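Side-chain contacts in beta-hexosaminidase (Neisseria gonorrhoeae, PDB 6JTJ), which probably cleaves terminal beta-1,4-linked N-acetylglucosamine from peptide-linked peptidoglycan fragments during cell-wall recycling, as a family 3 glycoside hydrolase: residues 82-85 / 86-90; 344-347 / 348-352; 357-360 / 361-365. All coordinates share one frame; numbering follows the deposited sequence.

All three contacts are local, each along one helix or at its start. Contacts 1 and 3 meet directly: their centres are about 15 Å apart, and Lys86 of helix 82-94 packs on His359 and Gln363 of helix 359-367, with Lys86 CE 3.8 Å from His359 NE2. Contact 2, on helix 346-352, stands apart, its nearest atoms about 14 Å from contact 1 and about 10 Å from contact 3, although helices 346-352 and 359-367 are consecutive in the chain. None forms the sugar site. The Trp350 side chain lies about 12 Å from a bound N-acetylglucosamine, and the Leu85 side chain about 8 Å from that of Arg113, a predicted substrate-binding residue.

Contact 1: 82-85 / 86-90; sequences IEQL and KTLTA
Lys86 reaches back over the preceding turn of helix 82-94 toward Ile82 and Glu83. Its CB lies 3.6 Å from Ile82 O, and CG comes closer still to that carbonyl. CG stands anti to the carbonyl carbon of Lys86 (chi1 -72°), which turns the chain toward the start of the helix; beyond CG it is extended. CD then runs between Ile82 O and the carboxylate of Glu83, while CE rests on the methyl CG2 of Ile82 at 3.9 Å. At the tip, NZ touches the same methyl and forms a salt bridge with Glu83 OE2, 3.3 Å away. The ammonium meets this oxygen on its syn side, 25° out of the carboxylate plane, after Glu83 has bent at chi2 (-51°) to bring its end round. Lys86 also packs against His359 and Gln363 of helix 359-367, so the outer end of the side chain lies between two helices.

Thr87 turns its hydroxyl onto its own helix: OG1 donates to Glu83 O over 2.9 Å, and Thr87 N reaches the same oxygen at 3.1 Å. The two donors arrive from opposite faces of the carbonyl plane, so one residue grips Glu83 O twice, and the OG1 bond holds the hydroxyl. On another side of the helix, Gln84 and Leu88 extend in a common direction, with Gln84 NE2 3.9 Å from Leu88 CD2. The Gln84 amide is held by loop partners, OE1 accepting from Gln80 N and NE2 donating to Phe54 O and Asn78 O. Thr89 OG1 bonds to Cys157 O. A polar i/i+3 pair and buried Leu85 and Leu88 thus occupy different sides of the amphipathic helix in the beta-alpha-beta unit formed by strand 69-74, helix 82-94 and strand 101-108.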
# COMPACT_ATOMS: atom_id res chain seq x y z
N ILE C 82 -27.57 1.70 -2.09
CA ILE C 82 -27.78 3.00 -2.71
C ILE C 82 -28.82 3.88 -2.00
O ILE C 82 -28.62 5.08 -1.85
CB ILE C 82 -28.18 2.82 -4.19
CG1 ILE C 82 -27.02 2.11 -4.93
CG2 ILE C 82 -28.62 4.14 -4.79
CD1 ILE C 82 -26.51 2.78 -6.20
N GLU C 83 -29.91 3.28 -1.55
CA GLU C 83 -30.97 4.05 -0.91
C GLU C 83 -30.52 4.57 0.46
O GLU C 83 -30.75 5.73 0.80
CB GLU C 83 -32.28 3.24 -0.85
CG GLU C 83 -32.95 3.07 -2.22
CD GLU C 83 -33.11 4.38 -3.00
OE1 GLU C 83 -33.70 5.35 -2.46
OE2 GLU C 83 -32.65 4.45 -4.17
N GLN C 84 -29.83 3.73 1.23
CA GLN C 84 -29.25 4.20 2.48
C GLN C 84 -28.24 5.34 2.24
O GLN C 84 -28.24 6.35 2.97
CB GLN C 84 -28.63 3.02 3.26
CG GLN C 84 -27.62 3.40 4.33
CD GLN C 84 -26.22 3.59 3.77
OE1 GLN C 84 -25.83 2.93 2.80
NE2 GLN C 84 -25.46 4.52 4.35
N LEU C 85 -27.40 5.20 1.22
CA LEU C 85 -26.38 6.21 0.91
C LEU C 85 -27.03 7.56 0.59
O LEU C 85 -26.58 8.60 1.07
CB LEU C 85 -25.49 5.76 -0.26
CG LEU C 85 -24.35 6.70 -0.69
CD1 LEU C 85 -23.40 6.96 0.47
CD2 LEU C 85 -23.58 6.15 -1.88
N LYS C 86 -28.08 7.53 -0.21
CA LYS C 86 -28.83 8.74 -0.55
C LYS C 86 -29.39 9.43 0.68
O LYS C 86 -29.35 10.64 0.78
CB LYS C 86 -29.97 8.41 -1.50
CG LYS C 86 -29.50 8.08 -2.90
CD LYS C 86 -30.61 7.45 -3.73
CE LYS C 86 -30.32 7.58 -5.20
NZ LYS C 86 -31.13 6.65 -6.02
N THR C 87 -29.91 8.64 1.61
CA THR C 87 -30.43 9.17 2.86
C THR C 87 -29.31 9.81 3.67
O THR C 87 -29.47 10.89 4.24
CB THR C 87 -31.07 8.04 3.70
OG1 THR C 87 -31.95 7.28 2.87
CG2 THR C 87 -31.85 8.60 4.86
N LEU C 88 -28.17 9.13 3.71
CA LEU C 88 -27.01 9.64 4.41
C LEU C 88 -26.53 10.96 3.82
O LEU C 88 -26.29 11.91 4.56
CB LEU C 88 -25.88 8.60 4.40
CG LEU C 88 -24.56 9.04 5.02
CD1 LEU C 88 -24.78 9.50 6.45
CD2 LEU C 88 -23.55 7.91 4.95
N THR C 89 -26.37 11.03 2.51
CA THR C 89 -25.84 12.25 1.90
C THR C 89 -26.84 13.39 2.07
O THR C 89 -26.45 14.53 2.28
CB THR C 89 -25.44 12.07 0.42
OG1 THR C 89 -26.54 11.59 -0.34
CG2 THR C 89 -24.28 11.08 0.29
N ALA C 90 -28.13 13.07 1.97
CA ALA C 90 -29.16 14.09 2.10
C ALA C 90 -29.13 14.69 3.49
O ALA C 90 -29.13 15.91 3.63
CB ALA C 90 -30.53 13.50 1.81

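Contact 2: 344-347 / 348-352; sequences QDLA and GRWQY
At the start of the short helix 346-352, which packs on strand 321-323, Asp345 meets Arg349 and Leu346 meets Trp350, two i/i+4 pairs. Asp345 CB sits over the centre of one face of the Arg349 guanidinium, 3.6 Å from CZ. This is an approach from above the plane, with carboxylate and guanidinium turned 41° against each other. Asp345 OD2 and Arg349 NH2 are 3.9 Å apart, a long salt bridge; OD2 stands off the guanidinium plane, so the attraction is electrostatic and not a directed hydrogen bond. The directed bonds of the arginine are made to other residues: NE donates to Lys288 O, and NH1 pairs with Asp320 OD1. An extended chain from CG to NE (chi2 171°, chi3 179°) carries the group to these partners, its CG passing 3.3 Å from Asp345 O on the way.

On the buried side, Leu346 runs along the pyrrole end of Trp350. Leu346 CG approaches Trp350 CD1 obliquely at 3.7 Å, and the methyl CD1 of Leu346 is just as close to Trp350 NE1. The indole N-H is bonded to Gly45 O, which helps hold the ring beside the leucine, and both side chains also touch Ile321.

Along the backbone, Arg349 N donates to Asp345 O at 3.0 Å and Trp350 N to Leu346 O at 2.9 Å. A water extends the pattern upstream, donating to Gln344 O at 2.6 Å and accepting from Gly348 N at 3.0 Å, linking backbone groups four residues apart. The helix thus packs its Leu346 and Trp350 face on strand 321-323 of the TIM-like barrel of family 3, with Arg349 tied to Asp320 just before that strand.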
# COMPACT_ATOMS: atom_id res chain seq x y z
N GLN C 344 -8.82 33.62 1.92
CA GLN C 344 -9.85 34.25 1.09
C GLN C 344 -10.25 33.40 -0.11
O GLN C 344 -11.31 33.63 -0.69
CB GLN C 344 -9.37 35.60 0.58
CG GLN C 344 -9.18 36.66 1.63
CD GLN C 344 -8.30 37.84 1.21
OE1 GLN C 344 -8.68 38.66 0.37
NE2 GLN C 344 -7.11 37.95 1.83
N ASP C 345 -9.41 32.44 -0.49
CA ASP C 345 -9.68 31.57 -1.64
C ASP C 345 -10.47 30.31 -1.29
O ASP C 345 -10.98 29.63 -2.18
CB ASP C 345 -8.37 31.19 -2.28
CG ASP C 345 -7.62 32.40 -2.82
OD1 ASP C 345 -8.22 33.16 -3.60
OD2 ASP C 345 -6.43 32.57 -2.48
N LEU C 346 -10.61 30.02 -0.00
CA LEU C 346 -11.16 28.74 0.40
C LEU C 346 -12.56 28.53 -0.15
O LEU C 346 -12.87 27.45 -0.67
CB LEU C 346 -11.17 28.60 1.92
CG LEU C 346 -11.56 27.20 2.46
CD1 LEU C 346 -10.75 26.04 1.92
CD2 LEU C 346 -11.50 27.15 3.98
N ALA C 347 -13.43 29.53 0.01
CA ALA C 347 -14.84 29.38 -0.33
C ALA C 347 -15.02 29.03 -1.80
O ALA C 347 -15.82 28.15 -2.12
CB ALA C 347 -15.63 30.65 -0.00
N GLY C 348 -14.26 29.71 -2.65
CA GLY C 348 -14.30 29.44 -4.09
C GLY C 348 -13.70 28.09 -4.44
O GLY C 348 -14.19 27.39 -5.34
N ARG C 349 -12.62 27.72 -3.74
CA ARG C 349 -11.99 26.42 -3.94
C ARG C 349 -12.92 25.25 -3.58
O ARG C 349 -12.97 24.27 -4.30
CB ARG C 349 -10.66 26.36 -3.18
CG ARG C 349 -9.57 27.13 -3.89
CD ARG C 349 -8.30 27.28 -3.07
NE ARG C 349 -7.29 28.02 -3.84
CZ ARG C 349 -6.20 28.56 -3.32
NH1 ARG C 349 -5.94 28.45 -2.02
NH2 ARG C 349 -5.36 29.22 -4.10
N TRP C 350 -13.61 25.34 -2.45
CA TRP C 350 -14.64 24.35 -2.12
C TRP C 350 -15.75 24.35 -3.18
O TRP C 350 -16.23 23.30 -3.59
CB TRP C 350 -15.30 24.65 -0.77
CG TRP C 350 -14.67 24.13 0.51
CD1 TRP C 350 -14.28 24.88 1.58
CD2 TRP C 350 -14.45 22.76 0.90
NE1 TRP C 350 -13.82 24.08 2.59
CE2 TRP C 350 -13.94 22.77 2.21
CE3 TRP C 350 -14.66 21.53 0.27
CZ2 TRP C 350 -13.60 21.61 2.89
CZ3 TRP C 350 -14.33 20.37 0.96
CH2 TRP C 350 -13.81 20.42 2.25
N GLN C 351 -16.20 25.54 -3.57
CA GLN C 351 -17.38 25.65 -4.42
C GLN C 351 -17.14 25.10 -5.81
O GLN C 351 -18.03 24.49 -6.39
CB GLN C 351 -17.89 27.11 -4.51
CG GLN C 351 -19.25 27.26 -5.23
CD GLN C 351 -20.36 26.21 -4.86
OE1 GLN C 351 -20.44 25.68 -3.74
NE2 GLN C 351 -21.21 25.91 -5.84
N TYR C 352 -15.94 25.30 -6.33
CA TYR C 352 -15.55 24.71 -7.61
C TYR C 352 -15.74 23.17 -7.62
O TYR C 352 -16.02 22.60 -8.67
CB TYR C 352 -14.10 25.06 -7.90
CG TYR C 352 -13.61 24.69 -9.29
CD1 TYR C 352 -14.10 25.34 -10.43
CD2 TYR C 352 -12.66 23.70 -9.46
CE1 TYR C 352 -13.64 25.01 -11.70
CE2 TYR C 352 -12.19 23.36 -10.72
CZ TYR C 352 -12.69 24.00 -11.83
OH TYR C 352 -12.21 23.63 -13.07
O HOH W 1 -12.84 32.35 -2.32

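Contact 3: 357-360 / 361-365; sequences LGHE and AVQAV
Extended residues 357-358 lead into helix 359-367 with Gly358 as N-cap residue, and the helical bonds begin with Val362 N to Gly358 O (3.1 Å), followed by Gln363 N to His359 O (3.1 Å).

One turn on, the Gln363 side chain meets the His359 ring, first with its methylene CG and then with its amide. The imidazole swings toward the next turn because its CG is anti to the backbone N (chi1 176°), and Gln363 CG lies over one ring face, 4.2 Å from the centroid and 28° off the normal, a CH-pi contact. Further out, the amide passes outside the ring beside CE1, its plane turned 50° from that of the imidazole, with Gln363 NE2 3.2 Å from His359 CE1.

On the side toward helix 136-155, Leu357 lies crosswise to Val362. Leu357 CB is 3.6 Å from Val362 CG2, and the same methyl meets Leu357 CD1 at 3.7 Å. Val362, which is buried, also packs on Thr152 and Ser155. An apolar contact between the residue before the N-cap and the fourth residue of the helix, as here, is the arrangement of a hydrophobic staple.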
# COMPACT_ATOMS: atom_id res chain seq x y z
N LEU C 357 -24.48 18.48 -11.37
CA LEU C 357 -25.75 17.87 -11.79
C LEU C 357 -26.75 17.77 -10.66
O LEU C 357 -26.39 17.36 -9.56
CB LEU C 357 -25.52 16.46 -12.30
CG LEU C 357 -24.73 16.24 -13.59
CD1 LEU C 357 -24.77 14.76 -13.94
CD2 LEU C 357 -25.28 17.07 -14.73
N GLY C 358 -28.01 18.13 -10.92
CA GLY C 358 -29.07 17.95 -9.91
C GLY C 358 -29.43 16.48 -9.79
O GLY C 358 -29.30 15.73 -10.75
N HIS C 359 -29.96 16.10 -8.63
CA HIS C 359 -30.29 14.70 -8.33
C HIS C 359 -31.31 14.07 -9.30
O HIS C 359 -31.14 12.95 -9.78
CB HIS C 359 -30.79 14.58 -6.89
CG HIS C 359 -31.24 13.21 -6.53
ND1 HIS C 359 -32.57 12.85 -6.46
CD2 HIS C 359 -30.53 12.09 -6.29
CE1 HIS C 359 -32.65 11.56 -6.17
NE2 HIS C 359 -31.43 11.08 -6.06
N GLU C 360 -32.37 14.81 -9.61
CA GLU C 360 -33.38 14.34 -10.56
C GLU C 360 -32.79 14.18 -11.96
O GLU C 360 -33.05 13.19 -12.64
CB GLU C 360 -34.57 15.30 -10.56
CG GLU C 360 -35.34 15.27 -9.25
CD GLU C 360 -36.14 16.54 -8.98
OE1 GLU C 360 -36.51 17.26 -9.95
OE2 GLU C 360 -36.40 16.81 -7.80
N ALA C 361 -32.00 15.16 -12.39
CA ALA C 361 -31.35 15.09 -13.68
C ALA C 361 -30.53 13.80 -13.79
O ALA C 361 -30.48 13.16 -14.84
CB ALA C 361 -30.48 16.31 -13.92
N VAL C 362 -29.85 13.43 -12.71
CA VAL C 362 -29.01 12.25 -12.74
C VAL C 362 -29.83 10.94 -12.82
O VAL C 362 -29.50 10.05 -13.59
CB VAL C 362 -28.08 12.18 -11.54
CG1 VAL C 362 -27.24 10.95 -11.70
CG2 VAL C 362 -27.16 13.40 -11.45
N GLN C 363 -30.90 10.84 -12.02
CA GLN C 363 -31.79 9.67 -12.12
C GLN C 363 -32.37 9.54 -13.56
O GLN C 363 -32.44 8.45 -14.13
CB GLN C 363 -32.92 9.75 -11.10
CG GLN C 363 -32.56 9.60 -9.58
CD GLN C 363 -33.87 9.67 -8.80
OE1 GLN C 363 -34.82 10.28 -9.27
NE2 GLN C 363 -33.96 8.99 -7.64
N ALA C 364 -32.71 10.66 -14.18
CA ALA C 364 -33.16 10.63 -15.57
C ALA C 364 -32.08 10.05 -16.50
O ALA C 364 -32.34 9.18 -17.35
CB ALA C 364 -33.59 12.03 -16.02
N VAL C 365 -30.88 10.61 -16.43
CA VAL C 365 -29.80 10.20 -17.37
C VAL C 365 -29.46 8.71 -17.19
O VAL C 365 -29.15 8.02 -18.16
CB VAL C 365 -28.56 11.13 -17.32
CG1 VAL C 365 -27.74 10.82 -16.10
CG2 VAL C 365 -27.69 10.99 -18.58